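Local coordinates for minor fimbrium subunit Mfa5 (Porphyromonas gingivalis ATCC 33277, PDB 6TO1), which forms an accessory subunit of the minor fimbriae, surface pili that mediate biofilm formation and adhesion to host cells and other oral bacteria, at residues A[492-497]-A[584-589]; A[97-102]-A[108-113]; A[92-97]-A[413-418]. All coordinates share one frame; numbering follows the deposited sequence.

Interaction 1: residues A[492-497]-A[584-589]; sequences GPDLGG and LDKTTE
Lys586 reaches across to Asp494 and makes the contact between 584-589 and 492-497. Segment 584-589 starts at Leu584, whose backbone is hydrogen-bonded to Gly529. Asp585 then folds back over its own turn. Asp585 OD1 accepts from Thr587 N at 2.9 Å, from above the carboxylate plane, and from Thr587 OG1 at 2.7 Å, on the syn side and near the plane. Two donors thus grip one oxygen and fix the turn from which Lys586 projects. The lysine starts with CG anti to its carbonyl carbon (chi1 -64°) and runs extended to its ammonium group. Lys586 NZ comes to 3.7 Å from Asp494 OD1, a long salt bridge, with the two side chains at about a right angle. A water bridges the pair: it donates to Asp494 OD2 at 2.9 Å and accepts from Lys586 NZ at 3.0 Å. Asp494 OD1 has a stronger partner in Lys527 N, which holds the carboxylate. Further along, Glu589 OE1 bonds to Trp630 NE1. The arrangement is a long, water-bridged surface salt bridge between two beta turns: type II at Asp494 to Gly497, and type I at Asp585 to Thr588 with an Asx turn.

Interaction 2: residues A[97-102]-A[108-113]; sequences VPVANP and PNAWDV
Val97 and Asp112 form a hydrogen-bonded antiparallel pair near the end of the beta hairpin made by strands 90-98 and 110-119. Val97 N donates to Asp112 O at 2.9 Å, and Asp112 N returns a bond to Val97 O at 2.8 Å. Both are nearly straight. Val97 O is also approached by Trp111 CA, a CA-H...O contact of 3.3 Å. Past Pro98, which sits at a non-hydrogen-bonded position, Val99 N donates to Ala110 O at 3.0 Å from above the carbonyl plane. Pairing therefore goes on just beyond strand 90-98. Where the backbones part, one water donates to both Val99 O and Pro108 O and bridges them.

Side chains pack on both faces of the pair. Pro98 and Trp111 are non-hydrogen-bonded partners and share one face. Trp111 has CG anti to its carbonyl carbon (chi1 -61°), which sets the pyrrole part of the indole beside the proline. Pro98 CG lies 4.0 Å from Trp111 CD1. The Asp112 carboxylate is on the other face, where Asp112 OD1 makes a salt bridge with Arg470 NE of strand 463-473, the next strand of the sheet. Val99 turns toward the partner segment and also touches Arg470. Its two methyls are not equivalent here: CG2 is the one directed at the partner. Val99 CG2 sits 3.9 Å from Ala110 CB and 3.6 Å from Asp112 OD2.

Interaction 3: residues A[92-97]-A[413-418]; sequences VDKYAV and VTDFVA
Lys94 NZ and Asp415 OD1 meet at 3.7 Å in a buried contact between strands 90-98 and 408-417. It is the one close approach of the two segments, whose backbones stay far apart: Lys94 CA and Asp415 CA are 10.6 Å from each other. Lys94 spans most of the gap. Its CG is anti to the backbone N (chi1 179°), the rest of the chain is extended, and this shape carries NZ across to strand 408-417. There NZ is covalently linked to Asn501 CG, on strand 501-510 beside 408-417. Asp415 also has CG anti to the backbone N (chi1 174°), which points its carboxylate back at the lysine. Tyr469 OH is hydrogen-bonded to Asp415 OD2, the oxygen not turned to NZ, and helps hold the group in place. Leu115 packs against both Lys94 and Asp415, Pro524 against the lysine and Leu452 against the aspartate. The link is the intramolecular isopeptide bond of this protein, a covalent cross-tie between two sheets. NZ is now an amide nitrogen, and its approach to Asp415 is not a salt bridge. The buried acid beside it is consistent with the acidic residue that assists bond formation in other isopeptide-containing adhesins.

From the N terminus, strand 90-98 comes first and serves two contacts, which share Val97. Interaction 2 closes a short hairpin onto strand 110-119. Interaction 3 joins the same strand to 413-418, over 300 residues later, so the von Willebrand factor type A region is enclosed in its loop and interaction 2 is nested there too. Val113 CG1 packs at 3.9 Å from Lys94 CE, linking the two. Interaction 1 follows in series and joins the loop before strand 498-499 to the loop after strand 582-583, which belongs to the following sheet with strand 530-539. It touches interaction 3 where Pro493 CD lies 3.4 Å from Ala96 O.

Interaction 1: residues A[492-497]-A[584-589]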
loop_
_atom_site.group_PDB
_atom_site.type_symbol
_atom_site.label_atom_id
_atom_site.label_comp_id
_atom_site.label_asym_id
_atom_site.label_seq_id
_atom_site.Cartn_x
_atom_site.Cartn_y
_atom_site.Cartn_z
ATOM N N GLY A 492 -2.826 -20.676 19.363
ATOM C CA GLY A 492 -3.232 -20.595 20.747
ATOM C C GLY A 492 -4.389 -19.638 20.914
ATOM O O GLY A 492 -5.111 -19.339 19.957
ATOM N N PRO A 493 -4.577 -19.103 22.132
ATOM C CA PRO A 493 -3.676 -19.242 23.296
ATOM C C PRO A 493 -3.581 -20.639 23.889
ATOM O O PRO A 493 -2.567 -20.945 24.537
ATOM C CB PRO A 493 -4.278 -18.268 24.322
ATOM C CG PRO A 493 -5.696 -18.116 23.923
ATOM C CD PRO A 493 -5.692 -18.189 22.405
ATOM N N ASP A 494 -4.590 -21.489 23.670
ATOM C CA ASP A 494 -4.584 -22.852 24.214
ATOM C C ASP A 494 -4.641 -23.843 23.068
ATOM O O ASP A 494 -5.710 -24.077 22.502
ATOM C CB ASP A 494 -5.753 -23.051 25.184
ATOM C CG ASP A 494 -5.736 -22.042 26.290
ATOM O OD1 ASP A 494 -6.754 -21.338 26.495
ATOM O OD2 ASP A 494 -4.678 -21.914 26.935
ATOM N N LEU A 495 -3.493 -24.434 22.728
ATOM C CA LEU A 495 -3.481 -25.439 21.680
ATOM C C LEU A 495 -4.471 -26.554 21.984
ATOM O O LEU A 495 -4.563 -27.030 23.114
ATOM C CB LEU A 495 -2.084 -26.033 21.536
ATOM C CG LEU A 495 -0.984 -25.011 21.275
ATOM C CD1 LEU A 495 0.368 -25.700 21.260
ATOM C CD2 LEU A 495 -1.254 -24.310 19.958
ATOM N N GLY A 496 -5.195 -26.992 20.959
ATOM C CA GLY A 496 -6.189 -28.032 21.119
ATOM C C GLY A 496 -7.514 -27.593 21.714
ATOM O O GLY A 496 -8.363 -28.444 21.987
ATOM N N GLY A 497 -7.722 -26.303 21.921
ATOM C CA GLY A 497 -8.938 -25.815 22.534
ATOM C C GLY A 497 -10.079 -25.691 21.549
ATOM O O GLY A 497 -10.038 -26.175 20.409
ATOM N N LEU A 584 -10.172 -24.385 36.859
ATOM C CA LEU A 584 -10.068 -25.631 36.128
ATOM C C LEU A 584 -8.620 -25.948 35.791
ATOM O O LEU A 584 -7.786 -25.045 35.661
ATOM C CB LEU A 584 -10.880 -25.559 34.835
ATOM C CG LEU A 584 -12.379 -25.382 34.983
ATOM C CD1 LEU A 584 -13.077 -25.225 33.651
ATOM C CD2 LEU A 584 -12.972 -26.573 35.787
ATOM N N ASP A 585 -8.328 -27.247 35.640
ATOM C CA ASP A 585 -7.018 -27.692 35.170
ATOM C C ASP A 585 -7.087 -27.802 33.650
ATOM O O ASP A 585 -7.682 -28.746 33.111
ATOM C CB ASP A 585 -6.618 -29.023 35.797
ATOM C CG ASP A 585 -5.295 -29.550 35.257
ATOM O OD1 ASP A 585 -4.653 -28.865 34.425
ATOM O OD2 ASP A 585 -4.901 -30.662 35.672
ATOM N N LYS A 586 -6.482 -26.840 32.958
ATOM C CA LYS A 586 -6.577 -26.797 31.510
ATOM C C LYS A 586 -5.746 -27.863 30.824
ATOM O O LYS A 586 -5.931 -28.088 29.616
ATOM C CB LYS A 586 -6.129 -25.421 30.994
ATOM C CG LYS A 586 -6.995 -24.272 31.441
ATOM C CD LYS A 586 -6.529 -22.997 30.734
ATOM C CE LYS A 586 -7.402 -21.807 31.043
ATOM N NZ LYS A 586 -7.109 -20.685 30.083
ATOM N N THR A 587 -4.824 -28.499 31.543
ATOM C CA THR A 587 -3.924 -29.455 30.917
ATOM C C THR A 587 -4.538 -30.832 30.796
ATOM O O THR A 587 -3.866 -31.749 30.310
ATOM C CB THR A 587 -2.609 -29.539 31.700
ATOM O OG1 THR A 587 -2.832 -30.183 32.959
ATOM C CG2 THR A 587 -2.065 -28.146 31.944
ATOM N N THR A 588 -5.794 -31.004 31.209
ATOM C CA THR A 588 -6.425 -32.305 31.101
ATOM C C THR A 588 -7.887 -32.176 30.701
ATOM O O THR A 588 -8.550 -31.169 30.966
ATOM C CB THR A 588 -6.329 -33.105 32.424
ATOM O OG1 THR A 588 -6.916 -34.396 32.225
ATOM C CG2 THR A 588 -7.047 -32.367 33.549
ATOM N N GLU A 589 -8.372 -33.223 30.054
ATOM C CA GLU A 589 -9.781 -33.377 29.740
ATOM C C GLU A 589 -10.484 -34.278 30.747
ATOM O O GLU A 589 -11.695 -34.477 30.642
ATOM C CB GLU A 589 -9.920 -33.912 28.315
ATOM C CG GLU A 589 -9.444 -32.886 27.219
ATOM C CD GLU A 589 -7.916 -32.630 27.165
ATOM O OE1 GLU A 589 -7.452 -31.500 27.491
ATOM O OE2 GLU A 589 -7.170 -33.543 26.755
HETATM O O HOH W 1 -4.209 -20.277 29.321
#

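Interaction 2: residues A[97-102]-A[108-113]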
loop_
_atom_site.group_PDB
_atom_site.type_symbol
_atom_site.label_atom_id
_atom_site.label_comp_id
_atom_site.label_asym_id
_atom_site.label_seq_id
_atom_site.Cartn_x
_atom_site.Cartn_y
_atom_site.Cartn_z
ATOM N N VAL A 97 -6.906 -12.839 23.313
ATOM C CA VAL A 97 -6.078 -12.557 24.480
ATOM C C VAL A 97 -6.926 -12.815 25.733
ATOM O O VAL A 97 -7.970 -12.179 25.905
ATOM C CB VAL A 97 -5.534 -11.118 24.472
ATOM C CG1 VAL A 97 -4.638 -10.889 25.693
ATOM C CG2 VAL A 97 -4.766 -10.838 23.162
ATOM N N PRO A 98 -6.512 -13.717 26.612
ATOM C CA PRO A 98 -7.280 -13.922 27.850
ATOM C C PRO A 98 -7.332 -12.633 28.649
ATOM O O PRO A 98 -6.338 -11.915 28.772
ATOM C CB PRO A 98 -6.496 -15.015 28.584
ATOM C CG PRO A 98 -5.598 -15.641 27.534
ATOM C CD PRO A 98 -5.312 -14.565 26.543
ATOM N N VAL A 99 -8.503 -12.351 29.211
ATOM C CA VAL A 99 -8.706 -11.149 30.006
ATOM C C VAL A 99 -8.151 -11.432 31.397
ATOM O O VAL A 99 -8.562 -12.393 32.055
ATOM C CB VAL A 99 -10.186 -10.765 30.041
ATOM C CG1 VAL A 99 -10.416 -9.531 30.907
ATOM C CG2 VAL A 99 -10.685 -10.500 28.609
ATOM N N ALA A 100 -7.171 -10.636 31.817
ATOM C CA ALA A 100 -6.475 -10.876 33.074
ATOM C C ALA A 100 -5.910 -9.572 33.620
ATOM O O ALA A 100 -5.699 -8.598 32.888
ATOM C CB ALA A 100 -5.344 -11.900 32.905
ATOM N N ASN A 101 -5.687 -9.567 34.939
ATOM C CA ASN A 101 -5.126 -8.436 35.663
ATOM C C ASN A 101 -5.734 -7.118 35.208
ATOM O O ASN A 101 -5.042 -6.294 34.604
ATOM C CB ASN A 101 -3.610 -8.416 35.482
ATOM C CG ASN A 101 -2.979 -9.763 35.738
ATOM O OD1 ASN A 101 -2.948 -10.243 36.869
ATOM N ND2 ASN A 101 -2.484 -10.393 34.680
ATOM N N PRO A 102 -7.016 -6.866 35.492
ATOM C CA PRO A 102 -7.902 -7.770 36.220
ATOM C C PRO A 102 -8.700 -8.705 35.320
ATOM O O PRO A 102 -8.994 -8.372 34.171
ATOM C CB PRO A 102 -8.854 -6.802 36.918
ATOM C CG PRO A 102 -9.063 -5.752 35.853
ATOM C CD PRO A 102 -7.709 -5.613 35.143
ATOM N N PRO A 108 -15.146 -14.843 34.302
ATOM C CA PRO A 108 -13.698 -14.884 34.093
ATOM C C PRO A 108 -13.297 -15.617 32.835
ATOM O O PRO A 108 -12.139 -15.501 32.424
ATOM C CB PRO A 108 -13.181 -15.603 35.342
ATOM C CG PRO A 108 -14.325 -16.484 35.729
ATOM C CD PRO A 108 -15.561 -15.688 35.441
ATOM N N ASN A 109 -14.194 -16.403 32.242
ATOM C CA ASN A 109 -13.909 -17.081 30.969
ATOM C C ASN A 109 -14.158 -16.052 29.873
ATOM O O ASN A 109 -15.205 -16.012 29.232
ATOM C CB ASN A 109 -14.778 -18.321 30.806
ATOM C CG ASN A 109 -14.510 -19.372 31.892
ATOM O OD1 ASN A 109 -13.450 -19.987 31.944
ATOM N ND2 ASN A 109 -15.505 -19.602 32.736
ATOM N N ALA A 110 -13.180 -15.169 29.689
ATOM C CA ALA A 110 -13.337 -14.027 28.805
ATOM C C ALA A 110 -12.054 -13.822 28.014
ATOM O O ALA A 110 -10.953 -13.963 28.547
ATOM C CB ALA A 110 -13.674 -12.753 29.582
ATOM N N TRP A 111 -12.214 -13.464 26.747
ATOM C CA TRP A 111 -11.081 -13.217 25.865
ATOM C C TRP A 111 -11.398 -12.002 25.016
ATOM O O TRP A 111 -12.540 -11.793 24.602
ATOM C CB TRP A 111 -10.792 -14.418 24.943
ATOM C CG TRP A 111 -10.437 -15.686 25.664
ATOM C CD1 TRP A 111 -9.183 -16.182 25.885
ATOM C CD2 TRP A 111 -11.352 -16.639 26.235
ATOM N NE1 TRP A 111 -9.263 -17.368 26.573
ATOM C CE2 TRP A 111 -10.585 -17.665 26.799
ATOM C CE3 TRP A 111 -12.742 -16.709 26.330
ATOM C CZ2 TRP A 111 -11.164 -18.750 27.449
ATOM C CZ3 TRP A 111 -13.305 -17.780 26.974
ATOM C CH2 TRP A 111 -12.521 -18.782 27.517
ATOM N N ASP A 112 -10.366 -11.216 24.730
ATOM C CA ASP A 112 -10.494 -10.102 23.802
ATOM C C ASP A 112 -9.945 -10.554 22.451
ATOM O O ASP A 112 -8.767 -10.897 22.339
ATOM C CB ASP A 112 -9.755 -8.872 24.313
ATOM C CG ASP A 112 -10.497 -8.169 25.440
ATOM O OD1 ASP A 112 -11.733 -8.040 25.373
ATOM O OD2 ASP A 112 -9.813 -7.752 26.389
ATOM N N VAL A 113 -10.799 -10.572 21.444
ATOM C CA VAL A 113 -10.450 -11.090 20.125
ATOM C C VAL A 113 -10.180 -9.904 19.212
ATOM O O VAL A 113 -11.031 -9.027 19.059
ATOM C CB VAL A 113 -11.576 -11.976 19.567
ATOM C CG1 VAL A 113 -11.266 -12.403 18.137
ATOM C CG2 VAL A 113 -11.789 -13.195 20.472
HETATM O O HOH W 2 -11.350 -12.826 32.659
#

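Interaction 3: residues A[92-97]-A[413-418]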
loop_
_atom_site.group_PDB
_atom_site.type_symbol
_atom_site.label_atom_id
_atom_site.label_comp_id
_atom_site.label_asym_id
_atom_site.label_seq_id
_atom_site.Cartn_x
_atom_site.Cartn_y
_atom_site.Cartn_z
ATOM N N VAL A 92 -3.265 -10.500 7.085
ATOM C CA VAL A 92 -4.294 -10.487 8.118
ATOM C C VAL A 92 -3.798 -11.297 9.305
ATOM O O VAL A 92 -2.987 -12.202 9.147
ATOM C CB VAL A 92 -5.636 -11.044 7.621
ATOM C CG1 VAL A 92 -6.189 -10.176 6.491
ATOM C CG2 VAL A 92 -5.489 -12.518 7.211
ATOM N N ASP A 93 -4.288 -10.959 10.494
ATOM C CA ASP A 93 -3.948 -11.686 11.705
ATOM C C ASP A 93 -5.156 -11.620 12.633
ATOM O O ASP A 93 -5.977 -10.704 12.566
ATOM C CB ASP A 93 -2.718 -11.105 12.391
ATOM C CG ASP A 93 -2.051 -12.085 13.355
ATOM O OD1 ASP A 93 -2.358 -13.296 13.338
ATOM O OD2 ASP A 93 -1.229 -11.612 14.152
ATOM N N LYS A 94 -5.211 -12.578 13.540
ATOM C CA LYS A 94 -6.319 -12.682 14.474
ATOM C C LYS A 94 -5.794 -13.402 15.700
ATOM O O LYS A 94 -5.027 -14.353 15.575
ATOM C CB LYS A 94 -7.494 -13.425 13.841
ATOM C CG LYS A 94 -8.707 -13.609 14.763
ATOM C CD LYS A 94 -9.821 -14.361 14.056
ATOM C CE LYS A 94 -10.952 -14.680 15.034
ATOM N NZ LYS A 94 -11.812 -15.760 14.497
ATOM N N TYR A 95 -6.205 -12.943 16.878
ATOM C CA TYR A 95 -5.787 -13.626 18.091
ATOM C C TYR A 95 -6.759 -13.313 19.218
ATOM O O TYR A 95 -7.425 -12.270 19.229
ATOM C CB TYR A 95 -4.363 -13.229 18.491
ATOM C CG TYR A 95 -4.093 -11.748 18.307
ATOM C CD1 TYR A 95 -4.424 -10.837 19.293
ATOM C CD2 TYR A 95 -3.515 -11.267 17.131
ATOM C CE1 TYR A 95 -4.194 -9.484 19.126
ATOM C CE2 TYR A 95 -3.266 -9.919 16.968
ATOM C CZ TYR A 95 -3.605 -9.033 17.971
ATOM O OH TYR A 95 -3.366 -7.684 17.828
ATOM N N ALA A 96 -6.795 -14.231 20.187
ATOM C CA ALA A 96 -7.638 -14.107 21.373
ATOM C C ALA A 96 -6.731 -13.934 22.582
ATOM O O ALA A 96 -5.897 -14.799 22.858
ATOM C CB ALA A 96 -8.528 -15.337 21.545
ATOM N N VAL A 97 -6.906 -12.839 23.313
ATOM C CA VAL A 97 -6.078 -12.557 24.480
ATOM C C VAL A 97 -6.926 -12.815 25.733
ATOM O O VAL A 97 -7.970 -12.179 25.905
ATOM C CB VAL A 97 -5.534 -11.118 24.472
ATOM C CG1 VAL A 97 -4.638 -10.889 25.693
ATOM C CG2 VAL A 97 -4.766 -10.838 23.162
ATOM N N VAL A 413 -14.716 -7.850 6.027
ATOM C CA VAL A 413 -14.360 -8.984 6.861
ATOM C C VAL A 413 -15.645 -9.602 7.382
ATOM O O VAL A 413 -16.458 -8.910 7.997
ATOM C CB VAL A 413 -13.467 -8.550 8.024
ATOM C CG1 VAL A 413 -13.243 -9.720 9.002
ATOM C CG2 VAL A 413 -12.130 -8.011 7.510
ATOM N N THR A 414 -15.822 -10.892 7.138
ATOM C CA THR A 414 -16.904 -11.675 7.720
ATOM C C THR A 414 -16.277 -12.567 8.788
ATOM O O THR A 414 -15.264 -13.232 8.532
ATOM C CB THR A 414 -17.627 -12.505 6.665
ATOM O OG1 THR A 414 -16.662 -13.334 5.999
ATOM C CG2 THR A 414 -18.335 -11.597 5.665
ATOM N N ASP A 415 -16.909 -12.616 9.968
ATOM C CA ASP A 415 -16.356 -13.292 11.136
ATOM C C ASP A 415 -17.523 -13.964 11.848
ATOM O O ASP A 415 -18.382 -13.276 12.398
ATOM C CB ASP A 415 -15.651 -12.276 12.029
ATOM C CG ASP A 415 -15.160 -12.855 13.344
ATOM O OD1 ASP A 415 -14.978 -14.074 13.475
ATOM O OD2 ASP A 415 -14.918 -12.036 14.252
ATOM N N PHE A 416 -17.580 -15.287 11.760
ATOM C CA PHE A 416 -18.633 -16.094 12.370
ATOM C C PHE A 416 -18.107 -16.561 13.720
ATOM O O PHE A 416 -17.162 -17.353 13.784
ATOM C CB PHE A 416 -18.995 -17.283 11.485
ATOM C CG PHE A 416 -19.757 -16.918 10.224
ATOM C CD1 PHE A 416 -21.134 -16.805 10.230
ATOM C CD2 PHE A 416 -19.077 -16.708 9.033
ATOM C CE1 PHE A 416 -21.823 -16.488 9.068
ATOM C CE2 PHE A 416 -19.759 -16.385 7.882
ATOM C CZ PHE A 416 -21.126 -16.295 7.894
ATOM N N VAL A 417 -18.714 -16.076 14.798
ATOM C CA VAL A 417 -18.310 -16.505 16.132
ATOM C C VAL A 417 -18.740 -17.943 16.373
ATOM O O VAL A 417 -19.825 -18.370 15.962
ATOM C CB VAL A 417 -18.883 -15.548 17.196
ATOM C CG1 VAL A 417 -18.482 -15.993 18.568
ATOM C CG2 VAL A 417 -18.389 -14.128 16.915
ATOM N N ALA A 418 -17.866 -18.707 17.014
ATOM C CA ALA A 418 -18.027 -20.144 17.096
ATOM C C ALA A 418 -19.019 -20.539 18.191
ATOM O O ALA A 418 -19.313 -19.756 19.109
ATOM C CB ALA A 418 -16.689 -20.820 17.383
#